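Local coordinates for protein FOKI restriction endonuclease (Planomicrobium okeanokoites, PDB 2FOK) that recognises a specific DNA sequence and, as a type IIS restriction endonuclease, hydrolyses the DNA outside that site using metal ions, at residues Ala57-Asn60 with Ile65-Tyr68; Asp202-Ala207 with Gly213-Asn218; Ser458-Gly463 with Glu567-Phe572. All coordinates share one frame; numbering follows the deposited sequence.

Interaction 1: residues Ala57-Asn60 with Ile65-Tyr68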
loop_
_atom_site.group_PDB
_atom_site.type_symbol
_atom_site.label_atom_id
_atom_site.label_comp_id
_atom_site.label_asym_id
_atom_site.label_seq_id
_atom_site.Cartn_x
_atom_site.Cartn_y
_atom_site.Cartn_z
ATOM N N ALA A 57 -28.243 -23.338 -12.661
ATOM C CA ALA A 57 -27.784 -24.561 -13.295
ATOM C C ALA A 57 -26.379 -24.857 -12.810
ATOM O O ALA A 57 -26.077 -25.984 -12.423
ATOM C CB ALA A 57 -27.788 -24.404 -14.825
ATOM N N ILE A 58 -25.522 -23.839 -12.835
ATOM C CA ILE A 58 -24.139 -23.997 -12.410
ATOM C C ILE A 58 -24.075 -24.411 -10.944
ATOM O O ILE A 58 -23.186 -25.162 -10.546
ATOM C CB ILE A 58 -23.332 -22.694 -12.654
ATOM C CG1 ILE A 58 -22.421 -22.881 -13.867
ATOM C CG2 ILE A 58 -22.490 -22.326 -11.435
ATOM C CD1 ILE A 58 -21.082 -23.505 -13.532
ATOM N N MET A 59 -25.023 -23.929 -10.143
ATOM C CA MET A 59 -25.062 -24.274 -8.728
ATOM C C MET A 59 -25.677 -25.646 -8.561
ATOM O O MET A 59 -25.672 -26.220 -7.468
ATOM C CB MET A 59 -25.886 -23.248 -7.954
ATOM C CG MET A 59 -25.271 -21.864 -7.981
ATOM S SD MET A 59 -25.841 -20.821 -6.657
ATOM C CE MET A 59 -25.581 -21.855 -5.225
ATOM N N ASN A 60 -26.202 -26.173 -9.658
ATOM C CA ASN A 60 -26.839 -27.477 -9.635
ATOM C C ASN A 60 -25.930 -28.668 -9.901
ATOM O O ASN A 60 -26.323 -29.796 -9.618
ATOM C CB ASN A 60 -28.013 -27.515 -10.618
ATOM C CG ASN A 60 -29.151 -28.374 -10.109
ATOM O OD1 ASN A 60 -29.536 -28.277 -8.941
ATOM N ND2 ASN A 60 -29.685 -29.233 -10.975
ATOM N N ILE A 65 -17.881 -26.076 -9.180
ATOM C CA ILE A 65 -16.728 -25.281 -9.541
ATOM C C ILE A 65 -17.335 -24.041 -10.191
ATOM O O ILE A 65 -18.256 -24.153 -11.002
ATOM C CB ILE A 65 -15.801 -26.046 -10.524
ATOM C CG1 ILE A 65 -14.718 -25.103 -11.071
ATOM C CG2 ILE A 65 -16.620 -26.665 -11.654
ATOM C CD1 ILE A 65 -13.368 -25.771 -11.301
ATOM N N TYR A 66 -16.857 -22.863 -9.799
ATOM C CA TYR A 66 -17.378 -21.608 -10.346
ATOM C C TYR A 66 -16.238 -20.774 -10.916
ATOM O O TYR A 66 -15.157 -20.726 -10.339
ATOM C CB TYR A 66 -18.093 -20.784 -9.257
ATOM C CG TYR A 66 -19.191 -21.495 -8.477
ATOM C CD1 TYR A 66 -20.266 -22.106 -9.125
ATOM C CD2 TYR A 66 -19.170 -21.525 -7.086
ATOM C CE1 TYR A 66 -21.298 -22.730 -8.400
ATOM C CE2 TYR A 66 -20.193 -22.146 -6.353
ATOM C CZ TYR A 66 -21.249 -22.743 -7.018
ATOM O OH TYR A 66 -22.246 -23.362 -6.294
ATOM N N THR A 67 -16.478 -20.118 -12.048
ATOM C CA THR A 67 -15.456 -19.274 -12.662
ATOM C C THR A 67 -15.536 -17.907 -12.015
ATOM O O THR A 67 -16.536 -17.567 -11.379
ATOM C CB THR A 67 -15.680 -19.080 -14.177
ATOM O OG1 THR A 67 -16.867 -18.313 -14.386
ATOM C CG2 THR A 67 -15.810 -20.416 -14.886
ATOM N N TYR A 68 -14.485 -17.119 -12.184
ATOM C CA TYR A 68 -14.447 -15.784 -11.605
ATOM C C TYR A 68 -15.707 -15.002 -11.959
ATOM O O TYR A 68 -16.365 -14.445 -11.083
ATOM C CB TYR A 68 -13.219 -15.026 -12.112
ATOM C CG TYR A 68 -12.642 -14.059 -11.104
ATOM C CD1 TYR A 68 -13.255 -12.825 -10.859
ATOM C CD2 TYR A 68 -11.481 -14.374 -10.398
ATOM C CE1 TYR A 68 -12.721 -11.924 -9.929
ATOM C CE2 TYR A 68 -10.939 -13.487 -9.469
ATOM C CZ TYR A 68 -11.565 -12.265 -9.239
ATOM O OH TYR A 68 -11.031 -11.397 -8.320
#
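Helical Ile-58 and extended Tyr-66 are the pair with the nearest CA atoms, 7.5 Å apart, and side chains bridge the gap with no hydrogen bond between the segments. CG of Tyr-66 stands anti to the carbonyl carbon (chi1 -54°), and the ring reaches from the strand to the helical segment 57-60. Ile-58 meets it at the edge, near the ring plane: the CG2 methyl lies 3.2 Å from CD1 of Tyr-66 and 3.3 Å from CE1 of the same ring, a tight fit. The other branch of Ile-58 runs toward the backbone of Ile-65, where its CD1 comes 3.8 Å from O of Ile-65. Met-59 bends at chi3 (51°) around the far end of the ring, its CG and CE each 3.8 Å from OH of Tyr-66. These are van der Waals approaches to the hydroxyl oxygen; its hydrogen bond goes to O of Val-26, which fixes the outer end of the ring. Phe-27 adds an edge-to-face ring contact. Within recognition subdomain 1, Met-59 also packs on helix 32-45, while Tyr-66 pairs through its backbone with Phe-129 of strand 128-131, so the contact sets helix 49-60 against the small antiparallel sheet.

Interaction 2: residues Asp202-Ala207 with Gly213-Asn218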
loop_
_atom_site.group_PDB
_atom_site.type_symbol
_atom_site.label_atom_id
_atom_site.label_comp_id
_atom_site.label_asym_id
_atom_site.label_seq_id
_atom_site.Cartn_x
_atom_site.Cartn_y
_atom_site.Cartn_z
ATOM N N ASP A 202 -0.036 15.630 12.287
ATOM C CA ASP A 202 0.102 17.078 12.139
ATOM C C ASP A 202 -1.115 17.649 11.404
ATOM O O ASP A 202 -1.610 18.729 11.724
ATOM C CB ASP A 202 1.360 17.385 11.329
ATOM C CG ASP A 202 2.428 18.062 12.144
ATOM O OD1 ASP A 202 2.123 19.089 12.785
ATOM O OD2 ASP A 202 3.576 17.569 12.141
ATOM N N THR A 203 -1.575 16.919 10.396
ATOM C CA THR A 203 -2.720 17.330 9.606
ATOM C C THR A 203 -3.977 17.192 10.446
ATOM O O THR A 203 -4.967 17.877 10.215
ATOM C CB THR A 203 -2.866 16.451 8.354
ATOM O OG1 THR A 203 -1.707 16.606 7.534
ATOM C CG2 THR A 203 -4.088 16.845 7.556
ATOM N N LEU A 204 -3.920 16.292 11.420
ATOM C CA LEU A 204 -5.041 16.029 12.315
ATOM C C LEU A 204 -5.117 17.070 13.425
ATOM O O LEU A 204 -6.201 17.509 13.805
ATOM C CB LEU A 204 -4.891 14.624 12.923
ATOM C CG LEU A 204 -5.896 14.165 13.983
ATOM C CD1 LEU A 204 -7.324 14.290 13.451
ATOM C CD2 LEU A 204 -5.592 12.730 14.361
ATOM N N ALA A 205 -3.958 17.467 13.937
ATOM C CA ALA A 205 -3.900 18.446 15.010
ATOM C C ALA A 205 -4.370 19.822 14.576
ATOM O O ALA A 205 -5.013 20.525 15.343
ATOM C CB ALA A 205 -2.481 18.536 15.555
ATOM N N ASN A 206 -4.047 20.215 13.347
ATOM C CA ASN A 206 -4.438 21.531 12.861
ATOM C C ASN A 206 -5.701 21.526 12.007
ATOM O O ASN A 206 -5.980 22.492 11.293
ATOM C CB ASN A 206 -3.274 22.160 12.093
ATOM C CG ASN A 206 -3.293 21.828 10.615
ATOM O OD1 ASN A 206 -2.660 22.516 9.814
ATOM N ND2 ASN A 206 -4.014 20.773 10.241
ATOM N N ALA A 207 -6.461 20.439 12.090
ATOM C CA ALA A 207 -7.698 20.302 11.332
ATOM C C ALA A 207 -8.916 20.721 12.157
ATOM O O ALA A 207 -8.857 20.775 13.383
ATOM C CB ALA A 207 -7.863 18.861 10.867
ATOM N N GLY A 213 -12.411 13.364 12.195
ATOM C CA GLY A 213 -12.812 11.979 12.040
ATOM C C GLY A 213 -12.433 11.353 10.707
ATOM O O GLY A 213 -11.931 10.228 10.664
ATOM N N GLU A 214 -12.674 12.074 9.613
ATOM C CA GLU A 214 -12.364 11.576 8.273
ATOM C C GLU A 214 -10.864 11.406 8.083
ATOM O O GLU A 214 -10.428 10.504 7.372
ATOM C CB GLU A 214 -12.903 12.544 7.217
ATOM C CG GLU A 214 -12.394 12.290 5.808
ATOM C CD GLU A 214 -13.225 11.262 5.057
ATOM O OE1 GLU A 214 -14.267 10.820 5.592
ATOM O OE2 GLU A 214 -12.839 10.893 3.929
ATOM N N ILE A 215 -10.086 12.287 8.713
ATOM C CA ILE A 215 -8.625 12.251 8.625
ATOM C C ILE A 215 -8.051 11.146 9.501
ATOM O O ILE A 215 -7.072 10.492 9.136
ATOM C CB ILE A 215 -7.994 13.601 9.075
ATOM C CG1 ILE A 215 -8.276 14.678 8.027
ATOM C CG2 ILE A 215 -6.487 13.438 9.302
ATOM C CD1 ILE A 215 -7.642 16.035 8.333
ATOM N N ARG A 216 -8.668 10.948 10.659
ATOM C CA ARG A 216 -8.223 9.935 11.608
ATOM C C ARG A 216 -8.491 8.506 11.156
ATOM O O ARG A 216 -7.839 7.569 11.634
ATOM C CB ARG A 216 -8.903 10.159 12.962
ATOM C CG ARG A 216 -8.429 9.216 14.062
ATOM C CD ARG A 216 -8.811 9.733 15.435
ATOM N NE ARG A 216 -10.198 10.180 15.473
ATOM C CZ ARG A 216 -10.602 11.366 15.919
ATOM N NH1 ARG A 216 -9.728 12.256 16.374
ATOM N NH2 ARG A 216 -11.890 11.662 15.908
ATOM N N ASN A 217 -9.436 8.336 10.236
ATOM C CA ASN A 217 -9.803 7.008 9.775
ATOM C C ASN A 217 -9.806 6.754 8.265
ATOM O O ASN A 217 -9.707 5.602 7.852
ATOM C CB ASN A 217 -11.179 6.639 10.327
ATOM C CG ASN A 217 -11.263 6.768 11.839
ATOM O OD1 ASN A 217 -10.534 6.094 12.570
ATOM N ND2 ASN A 217 -12.152 7.638 12.316
ATOM N N ASN A 218 -9.924 7.794 7.439
ATOM C CA ASN A 218 -9.953 7.595 5.988
ATOM C C ASN A 218 -8.722 8.088 5.253
ATOM O O ASN A 218 -8.659 7.992 4.031
ATOM C CB ASN A 218 -11.179 8.266 5.379
ATOM C CG ASN A 218 -12.283 7.283 5.063
ATOM O OD1 ASN A 218 -12.196 6.513 4.102
ATOM N ND2 ASN A 218 -13.336 7.302 5.877
#
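Ile-215 is directed from its helix toward Thr-203, Leu-204 and Ala-207, and the contact is arranged around its two branches. The longer branch, with CG1 anti to the carbonyl carbon (chi1 -71°) and the chain then extended, carries CD1 against two small groups: CG2 of Thr-203 is 3.7 Å from CD1 of Ile-215, and CB of Ala-207 is 3.8 Å from that same methyl. With chi1 at -62°, CG2 of Thr-203 lies anti to the backbone N and turns the methyl to the isoleucine; the two side chains cross at about a right angle. The shorter branch serves Leu-204, whose CB lies 4.1 Å from CG2 of Ile-215. Leu-204 continues to Arg-216, its CD1 4.3 Å from NH1 of the arginine and oblique to the guanidinium, a looser packing. The backbones approach to 6.4 Å between CA of Leu-204 and CA of Ile-215, with no hydrogen bond joining the segments. Two consecutive helices, 197-205 and 209-218, are thus joined by a short turn and packed through these side chains in recognition subdomain 2. Leu-204 and Arg-216 both reach strand 258-267, while Thr-203 touches His-442 of strand 439-442 of the cleavage domain.

Interaction 3: residues Ser458-Gly463 with Glu567-Phe572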
loop_
_atom_site.group_PDB
_atom_site.type_symbol
_atom_site.label_atom_id
_atom_site.label_comp_id
_atom_site.label_asym_id
_atom_site.label_seq_id
_atom_site.Cartn_x
_atom_site.Cartn_y
_atom_site.Cartn_z
ATOM N N SER A 458 23.371 28.026 6.920
ATOM C CA SER A 458 23.959 28.139 5.587
ATOM C C SER A 458 24.459 29.572 5.411
ATOM O O SER A 458 24.084 30.447 6.186
ATOM C CB SER A 458 22.911 27.824 4.526
ATOM O OG SER A 458 23.098 26.531 4.002
ATOM N N PRO A 459 25.305 29.830 4.393
ATOM C CA PRO A 459 25.828 31.187 4.163
ATOM C C PRO A 459 24.654 32.143 3.991
ATOM O O PRO A 459 24.689 33.308 4.393
ATOM C CB PRO A 459 26.649 31.047 2.878
ATOM C CG PRO A 459 26.963 29.607 2.784
ATOM C CD PRO A 459 25.804 28.881 3.383
ATOM N N ILE A 460 23.618 31.616 3.359
ATOM C CA ILE A 460 22.389 32.343 3.148
ATOM C C ILE A 460 21.309 31.336 3.514
ATOM O O ILE A 460 21.188 30.289 2.875
ATOM C CB ILE A 460 22.229 32.779 1.684
ATOM C CG1 ILE A 460 23.501 33.499 1.213
ATOM C CG2 ILE A 460 21.038 33.710 1.560
ATOM C CD1 ILE A 460 23.301 34.370 -0.027
ATOM N N ASP A 461 20.572 31.619 4.584
ATOM C CA ASP A 461 19.502 30.730 5.002
ATOM C C ASP A 461 18.273 31.148 4.198
ATOM O O ASP A 461 17.856 32.309 4.231
ATOM C CB ASP A 461 19.252 30.857 6.512
ATOM C CG ASP A 461 20.150 29.942 7.327
ATOM O OD1 ASP A 461 20.592 28.905 6.791
ATOM O OD2 ASP A 461 20.428 30.257 8.501
ATOM N N TYR A 462 17.710 30.207 3.453
ATOM C CA TYR A 462 16.564 30.518 2.614
ATOM C C TYR A 462 15.379 29.599 2.859
ATOM O O TYR A 462 15.504 28.550 3.500
ATOM C CB TYR A 462 16.982 30.441 1.143
ATOM C CG TYR A 462 17.481 29.066 0.731
ATOM C CD1 TYR A 462 18.833 28.712 0.865
ATOM C CD2 TYR A 462 16.604 28.121 0.205
ATOM C CE1 TYR A 462 19.287 27.452 0.480
ATOM C CE2 TYR A 462 17.045 26.857 -0.183
ATOM C CZ TYR A 462 18.380 26.527 -0.049
ATOM O OH TYR A 462 18.799 25.282 -0.458
ATOM N N GLY A 463 14.226 30.010 2.336
ATOM C CA GLY A 463 13.012 29.223 2.478
ATOM C C GLY A 463 12.523 28.748 1.125
ATOM O O GLY A 463 12.861 29.337 0.104
ATOM N N GLU A 567 24.312 25.198 -2.834
ATOM C CA GLU A 567 24.466 24.923 -4.245
ATOM C C GLU A 567 23.095 24.715 -4.864
ATOM O O GLU A 567 22.897 24.986 -6.043
ATOM C CB GLU A 567 25.352 23.705 -4.436
ATOM C CG GLU A 567 26.784 23.975 -4.001
ATOM C CD GLU A 567 27.737 22.879 -4.397
ATOM O OE1 GLU A 567 27.528 21.727 -3.972
ATOM O OE2 GLU A 567 28.694 23.171 -5.137
ATOM N N VAL A 568 22.149 24.253 -4.044
ATOM C CA VAL A 568 20.764 24.025 -4.465
ATOM C C VAL A 568 20.132 25.405 -4.666
ATOM O O VAL A 568 19.463 25.660 -5.666
ATOM C CB VAL A 568 19.964 23.256 -3.373
ATOM C CG1 VAL A 568 18.470 23.270 -3.694
ATOM C CG2 VAL A 568 20.456 21.825 -3.277
ATOM N N ARG A 569 20.358 26.285 -3.693
ATOM C CA ARG A 569 19.858 27.657 -3.722
ATOM C C ARG A 569 20.052 28.233 -5.115
ATOM O O ARG A 569 19.112 28.727 -5.725
ATOM C CB ARG A 569 20.632 28.508 -2.708
ATOM C CG ARG A 569 19.948 29.800 -2.284
ATOM C CD ARG A 569 20.963 30.818 -1.746
ATOM N NE ARG A 569 21.177 31.910 -2.697
ATOM C CZ ARG A 569 22.352 32.477 -2.955
ATOM N NH1 ARG A 569 23.449 32.067 -2.338
ATOM N NH2 ARG A 569 22.432 33.443 -3.852
ATOM N N ARG A 570 21.284 28.153 -5.612
ATOM C CA ARG A 570 21.632 28.680 -6.928
ATOM C C ARG A 570 21.041 27.900 -8.094
ATOM O O ARG A 570 21.227 28.281 -9.249
ATOM C CB ARG A 570 23.159 28.733 -7.098
ATOM C CG ARG A 570 23.937 29.194 -5.875
ATOM C CD ARG A 570 25.437 29.206 -6.179
ATOM N NE ARG A 570 26.255 28.761 -5.047
ATOM C CZ ARG A 570 27.215 27.835 -5.112
ATOM N NH1 ARG A 570 27.501 27.232 -6.264
ATOM N NH2 ARG A 570 27.897 27.509 -4.016
ATOM N N LYS A 571 20.344 26.810 -7.804
ATOM C CA LYS A 571 19.760 25.997 -8.866
ATOM C C LYS A 571 18.468 26.609 -9.378
ATOM O O LYS A 571 18.082 26.402 -10.530
ATOM C CB LYS A 571 19.503 24.570 -8.375
ATOM C CG LYS A 571 20.735 23.697 -8.350
ATOM C CD LYS A 571 21.543 23.833 -9.627
ATOM C CE LYS A 571 22.585 22.737 -9.716
ATOM N NZ LYS A 571 22.336 21.839 -10.884
ATOM N N PHE A 572 17.797 27.355 -8.510
ATOM C CA PHE A 572 16.561 28.023 -8.882
ATOM C C PHE A 572 16.903 29.140 -9.867
ATOM O O PHE A 572 17.247 30.257 -9.487
ATOM C CB PHE A 572 15.884 28.550 -7.629
ATOM C CG PHE A 572 15.348 27.451 -6.745
ATOM C CD1 PHE A 572 16.163 26.851 -5.787
ATOM C CD2 PHE A 572 14.034 26.995 -6.890
ATOM C CE1 PHE A 572 15.678 25.805 -4.982
ATOM C CE2 PHE A 572 13.536 25.955 -6.094
ATOM C CZ PHE A 572 14.361 25.359 -5.140
#
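Arg-569, Tyr-462 and Ile-460 bury the most surface here, and the arginine lies against both of the others. Its aliphatic part crosses one face of the Tyr-462 ring obliquely in a CH-pi contact: CG of Arg-569 is 3.9 Å from the ring centroid, 26° off the normal and displaced toward the rim. CB of Arg-569 continues the contact, 3.6 Å from CE1 of Tyr-462. The chain then bends at chi3 (107°), turning its guanidinium 63° from the ring plane with CD1 of Ile-460 over one face, 3.3 Å from NH1 of Arg-569. Salt bridges to Glu-566 at NH1 and Glu-514 at NE meet the charge. OH of Tyr-462 passes 3.7 Å from CB of Val-568, but its hydrogen bonds go to O of Leu-565 and OH of Tyr-438. An alanine in place of Tyr-462 would probably leave the arginine methylenes without their aromatic face and Leu-565 O without this hydroxyl partner. In the cleavage domain, the loop between strands 451-454 and 463-469 packs on helix 565-569; Phe-572, at the end of the type I turn that begins at Arg-569, touches strands 515-521 and 542-547 of the mixed sheet.

Overall arrangement
From the N terminus the three contacts follow in series, each closing before the next opens, so none nests within or crosses another. Interaction 1 closes a four-residue link between a helix and a strand in recognition subdomain 1. Interaction 2 closes a five-residue connection, mostly helical, between successive helices of subdomain 2. Interaction 3 is long-range: 103 residues separate its segments, and it joins a loop before a central strand to a late helix of the cleavage domain. Centres of interactions 1 and 3 are 67 Å apart, on opposite sides of the chain's centre; interaction 2 is about 18 Å from interaction 3 between nearest atoms. None touches another.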